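Local coordinates for ribose 5-phosphate isomerase RpiB (Thermoanaerobacter tengcongensis, PDB 4EGS), which probably dephosphorylates phosphotyrosine through this N-terminal low molecular weight phosphatase domain, the longer protein perhaps also interconverting aldose and ketose sugars, at residues M50-F55 / E67-G72; V116-F121 / I138-E143. One frame throughout, in Å; residues are numbered along the deposited sequence.

Interaction 1 of 2, residues M50-F55 / E67-G72; sequences MAEGIF and EAKSAG
At E67 the contact is with backbone: CE2 of F55 lies 4.0 Å from E67 C, while the E67 carboxylate is held in a salt bridge with R36. A68 is the apolar middle. Its methyl CB approaches the F55 ring obliquely, 3.5 Å from CD2, and on its other flank meets the stem of E52, with CG 3.7 Å from the same CB. F55 and E52 both carry CG anti to the backbone N (chi1 175° and 170°), which sends ring and carboxylate down onto the strand. K69 runs alongside E52, its bent chain bringing CE to 3.6 Å from E52 OE1. The charges stay beyond salt-bridge range, with K69 NZ 4.2 Å from E52 OE2, and NZ instead makes a weak bond to S70 O. At S70 the hydroxyl OG sits 2.7 Å from E52 OE2 at the end of the extended glutamate chain. OG also bonds S48 O, and this ties the strand to the early turns of the helix. Helix and strand axes are 7.4 Å apart and run nearly antiparallel, at 170°. The crossover helix here packs on the second strand of a beta-alpha-beta unit, strand 36-41, helix 47-61, strand 67-72, in the low molecular weight phosphatase fold.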
# COMPACT_ATOMS: atom_id res chain seq x y z
N MET A 50 -19.24 -2.33 7.95
CA MET A 50 -18.85 -3.72 7.74
C MET A 50 -17.57 -3.81 6.92
O MET A 50 -16.64 -4.53 7.29
CB MET A 50 -19.97 -4.51 7.05
CG MET A 50 -21.14 -4.85 7.96
SD MET A 50 -22.59 -5.45 7.06
CE MET A 50 -22.02 -7.06 6.52
N ALA A 51 -17.52 -3.07 5.81
CA ALA A 51 -16.35 -3.04 4.96
C ALA A 51 -15.13 -2.54 5.73
O ALA A 51 -14.03 -3.06 5.58
CB ALA A 51 -16.60 -2.16 3.74
N GLU A 52 -15.35 -1.53 6.57
CA GLU A 52 -14.29 -1.00 7.42
C GLU A 52 -13.88 -2.01 8.48
O GLU A 52 -12.69 -2.18 8.77
CB GLU A 52 -14.77 0.28 8.11
CG GLU A 52 -13.84 0.80 9.19
CD GLU A 52 -14.50 1.84 10.06
OE1 GLU A 52 -13.82 2.38 10.97
OE2 GLU A 52 -15.70 2.12 9.85
N GLY A 53 -14.87 -2.70 9.04
CA GLY A 53 -14.65 -3.64 10.12
C GLY A 53 -13.74 -4.81 9.77
O GLY A 53 -12.73 -5.03 10.43
N ILE A 54 -14.11 -5.56 8.73
CA ILE A 54 -13.35 -6.75 8.37
C ILE A 54 -12.03 -6.42 7.66
O ILE A 54 -11.10 -7.22 7.68
CB ILE A 54 -14.18 -7.76 7.55
CG1 ILE A 54 -13.88 -7.66 6.05
CG2 ILE A 54 -15.67 -7.58 7.83
CD1 ILE A 54 -14.62 -6.55 5.35
N PHE A 55 -11.96 -5.24 7.05
CA PHE A 55 -10.71 -4.79 6.43
C PHE A 55 -9.63 -4.67 7.49
O PHE A 55 -8.54 -5.20 7.33
CB PHE A 55 -10.89 -3.45 5.71
CG PHE A 55 -9.61 -2.88 5.15
CD1 PHE A 55 -9.20 -3.20 3.87
CD2 PHE A 55 -8.83 -2.02 5.90
CE1 PHE A 55 -8.03 -2.68 3.35
CE2 PHE A 55 -7.65 -1.50 5.39
CZ PHE A 55 -7.25 -1.83 4.11
N GLU A 67 -5.30 1.44 7.18
CA GLU A 67 -6.43 1.57 8.09
C GLU A 67 -7.68 1.97 7.33
O GLU A 67 -7.61 2.61 6.28
CB GLU A 67 -6.13 2.58 9.20
CG GLU A 67 -6.23 4.03 8.76
CD GLU A 67 -5.77 4.99 9.84
OE1 GLU A 67 -6.37 6.08 9.96
OE2 GLU A 67 -4.80 4.66 10.55
N ALA A 68 -8.84 1.60 7.87
CA ALA A 68 -10.11 1.86 7.21
C ALA A 68 -10.97 2.84 8.00
O ALA A 68 -11.00 2.80 9.23
CB ALA A 68 -10.86 0.57 6.98
N LYS A 69 -11.66 3.71 7.28
CA LYS A 69 -12.64 4.60 7.88
C LYS A 69 -13.91 4.62 7.04
O LYS A 69 -13.89 4.23 5.87
CB LYS A 69 -12.07 6.01 8.05
CG LYS A 69 -12.14 6.57 9.47
CD LYS A 69 -13.57 6.97 9.86
CE LYS A 69 -14.26 5.92 10.71
NZ LYS A 69 -15.71 6.21 10.90
N SER A 70 -15.01 5.06 7.63
CA SER A 70 -16.30 5.03 6.96
C SER A 70 -16.99 6.39 6.97
O SER A 70 -16.65 7.26 7.78
CB SER A 70 -17.22 4.00 7.61
OG SER A 70 -16.70 2.69 7.46
N ALA A 71 -17.96 6.56 6.08
CA ALA A 71 -18.77 7.77 6.00
C ALA A 71 -19.97 7.53 5.10
O ALA A 71 -19.97 6.61 4.28
CB ALA A 71 -17.94 8.94 5.48
N GLY A 72 -21.00 8.36 5.26
CA GLY A 72 -22.18 8.27 4.42
C GLY A 72 -22.43 9.56 3.66
O GLY A 72 -22.11 10.64 4.15

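Interaction 2 of 2, residues V116-F121 / I138-E143; sequences VLAMAF and IFTIKE
The F121 ring meets the E143 carboxylate at its edge: OE2 lies near the ring plane, 3.5 Å from F121 CE1, and the two planes stand 89° apart. T140 OG1 comes to the same ring obliquely, near CD1. A second ring, that of F139, has E143 OE1 in plane at its edge. That oxygen also accepts the backbone N-H of T140, which arrives from above the carboxylate plane, and it forms a salt bridge with K124. So one carboxylate links two phenylalanine edges, a strand end and the helix 121-130. With an alanine here, T140 N and K124 would probably lose their shared acceptor, and F121 CE1 would lose the carboxylate oxygen beside it.

The strands themselves pair in parallel, V116 with I138, L117 with F139 and A118 with T140. F139 N donates to V116 O at 3.1 Å, almost straight at 173°, and A118 N to F139 O at 2.9 Å. Beyond the strand end I141 N still reaches A118 O, 2.6 Å away. On the face with V116, the valine CG1 touches I138 CG1 at 3.6 Å. Past the strand end, I141 CD1 lies 3.8 Å from L117 CD1 and 3.9 Å from M119 CE; with CG1 of I141 anti to its N (chi1 -168°), the methyl slots between the two. M119 is also close to R47, predicted to be catalytic.

The chemistry is thus layered: backbone bonds fix the parallel register, apolar contacts of V116 with I138 and of I141 with L117 and M119 flank them, and the charge of E143 stays beside K124, which probably favours its ionised form.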
# COMPACT_ATOMS: atom_id res chain seq x y z
N VAL A 116 -10.45 6.41 -1.57
CA VAL A 116 -11.83 6.34 -1.10
C VAL A 116 -12.68 5.43 -1.98
O VAL A 116 -12.82 5.66 -3.18
CB VAL A 116 -12.47 7.74 -0.96
CG1 VAL A 116 -12.13 8.61 -2.16
CG2 VAL A 116 -13.97 7.63 -0.77
N LEU A 117 -13.24 4.38 -1.38
CA LEU A 117 -14.01 3.39 -2.11
C LEU A 117 -15.49 3.42 -1.77
O LEU A 117 -15.88 3.29 -0.61
CB LEU A 117 -13.45 1.99 -1.87
CG LEU A 117 -12.09 1.68 -2.49
CD1 LEU A 117 -11.69 0.24 -2.22
CD2 LEU A 117 -12.11 1.96 -3.99
N ALA A 118 -16.32 3.57 -2.79
CA ALA A 118 -17.77 3.59 -2.62
C ALA A 118 -18.36 2.20 -2.84
O ALA A 118 -17.90 1.46 -3.71
CB ALA A 118 -18.40 4.59 -3.57
N MET A 119 -19.37 1.86 -2.05
CA MET A 119 -20.03 0.57 -2.18
C MET A 119 -20.79 0.47 -3.50
O MET A 119 -20.88 -0.61 -4.10
CB MET A 119 -21.00 0.33 -1.02
CG MET A 119 -20.31 0.20 0.33
SD MET A 119 -19.09 -1.12 0.33
CE MET A 119 -17.63 -0.21 0.80
N ALA A 120 -21.32 1.60 -3.95
CA ALA A 120 -22.10 1.63 -5.18
C ALA A 120 -21.66 2.77 -6.10
O ALA A 120 -20.99 3.71 -5.67
CB ALA A 120 -23.58 1.76 -4.87
N PHE A 121 -22.04 2.67 -7.37
CA PHE A 121 -21.70 3.69 -8.36
C PHE A 121 -22.43 4.99 -8.04
O PHE A 121 -22.00 6.07 -8.44
CB PHE A 121 -22.08 3.20 -9.76
CG PHE A 121 -21.01 3.44 -10.79
CD1 PHE A 121 -19.81 2.75 -10.73
CD2 PHE A 121 -21.20 4.36 -11.81
CE1 PHE A 121 -18.82 2.96 -11.67
CE2 PHE A 121 -20.22 4.57 -12.76
CZ PHE A 121 -19.03 3.87 -12.69
N ILE A 138 -11.18 8.65 -6.04
CA ILE A 138 -12.53 8.12 -5.86
C ILE A 138 -12.84 6.99 -6.84
O ILE A 138 -12.81 7.19 -8.05
CB ILE A 138 -13.61 9.21 -6.03
CG1 ILE A 138 -13.39 10.34 -5.01
CG2 ILE A 138 -15.00 8.61 -5.87
CD1 ILE A 138 -14.37 11.49 -5.16
N PHE A 139 -13.13 5.81 -6.30
CA PHE A 139 -13.51 4.67 -7.13
C PHE A 139 -14.60 3.86 -6.43
O PHE A 139 -14.87 4.06 -5.25
CB PHE A 139 -12.30 3.78 -7.41
CG PHE A 139 -11.15 4.51 -8.06
CD1 PHE A 139 -10.05 4.90 -7.31
CD2 PHE A 139 -11.18 4.81 -9.41
CE1 PHE A 139 -9.00 5.57 -7.90
CE2 PHE A 139 -10.12 5.48 -10.01
CZ PHE A 139 -9.03 5.86 -9.25
N THR A 140 -15.21 2.95 -7.18
CA THR A 140 -16.20 2.04 -6.62
C THR A 140 -15.50 0.78 -6.10
O THR A 140 -14.45 0.40 -6.61
CB THR A 140 -17.33 1.72 -7.64
OG1 THR A 140 -18.58 2.20 -7.15
CG2 THR A 140 -17.44 0.22 -7.92
N ILE A 141 -16.08 0.16 -5.07
CA ILE A 141 -15.48 -0.99 -4.42
C ILE A 141 -15.21 -2.16 -5.38
O ILE A 141 -14.26 -2.92 -5.19
CB ILE A 141 -16.34 -1.47 -3.22
CG1 ILE A 141 -15.58 -2.47 -2.35
CG2 ILE A 141 -17.68 -2.03 -3.70
CD1 ILE A 141 -14.76 -1.83 -1.26
N LYS A 142 -16.04 -2.29 -6.42
CA LYS A 142 -15.90 -3.36 -7.39
C LYS A 142 -14.95 -2.97 -8.52
O LYS A 142 -14.14 -3.78 -8.98
CB LYS A 142 -17.26 -3.74 -7.97
CG LYS A 142 -18.25 -4.27 -6.94
CD LYS A 142 -18.05 -5.75 -6.67
CE LYS A 142 -19.02 -6.59 -7.48
NZ LYS A 142 -20.43 -6.18 -7.25
N GLU A 143 -15.04 -1.72 -8.97
CA GLU A 143 -14.25 -1.26 -10.11
C GLU A 143 -12.77 -1.12 -9.77
O GLU A 143 -11.92 -1.21 -10.66
CB GLU A 143 -14.79 0.07 -10.65
CG GLU A 143 -14.09 1.30 -10.10
CD GLU A 143 -14.64 2.59 -10.67
OE1 GLU A 143 -14.32 3.67 -10.13
OE2 GLU A 143 -15.38 2.53 -11.67

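Overall arrangement
From the N terminus, strand 36-41 ends at C41, the predicted nucleophile, a short loop leads into helix 47-61, and interaction 1 closes the short excursion from that helix to strand 67-72. Only much later does the chain reach strand 115-118, pass through helix 121-130 and return at strand 138-140, where interaction 2 closes. The two loops therefore follow in series and neither nest nor cross. Each belongs to a beta-alpha-beta unit of one parallel sheet, and together they include its two outermost strands, 67-72 and 138-140. The contacts meet where A51 CB packs 3.7 Å from M119 CE, and helix 159-179 packs against side chains of both.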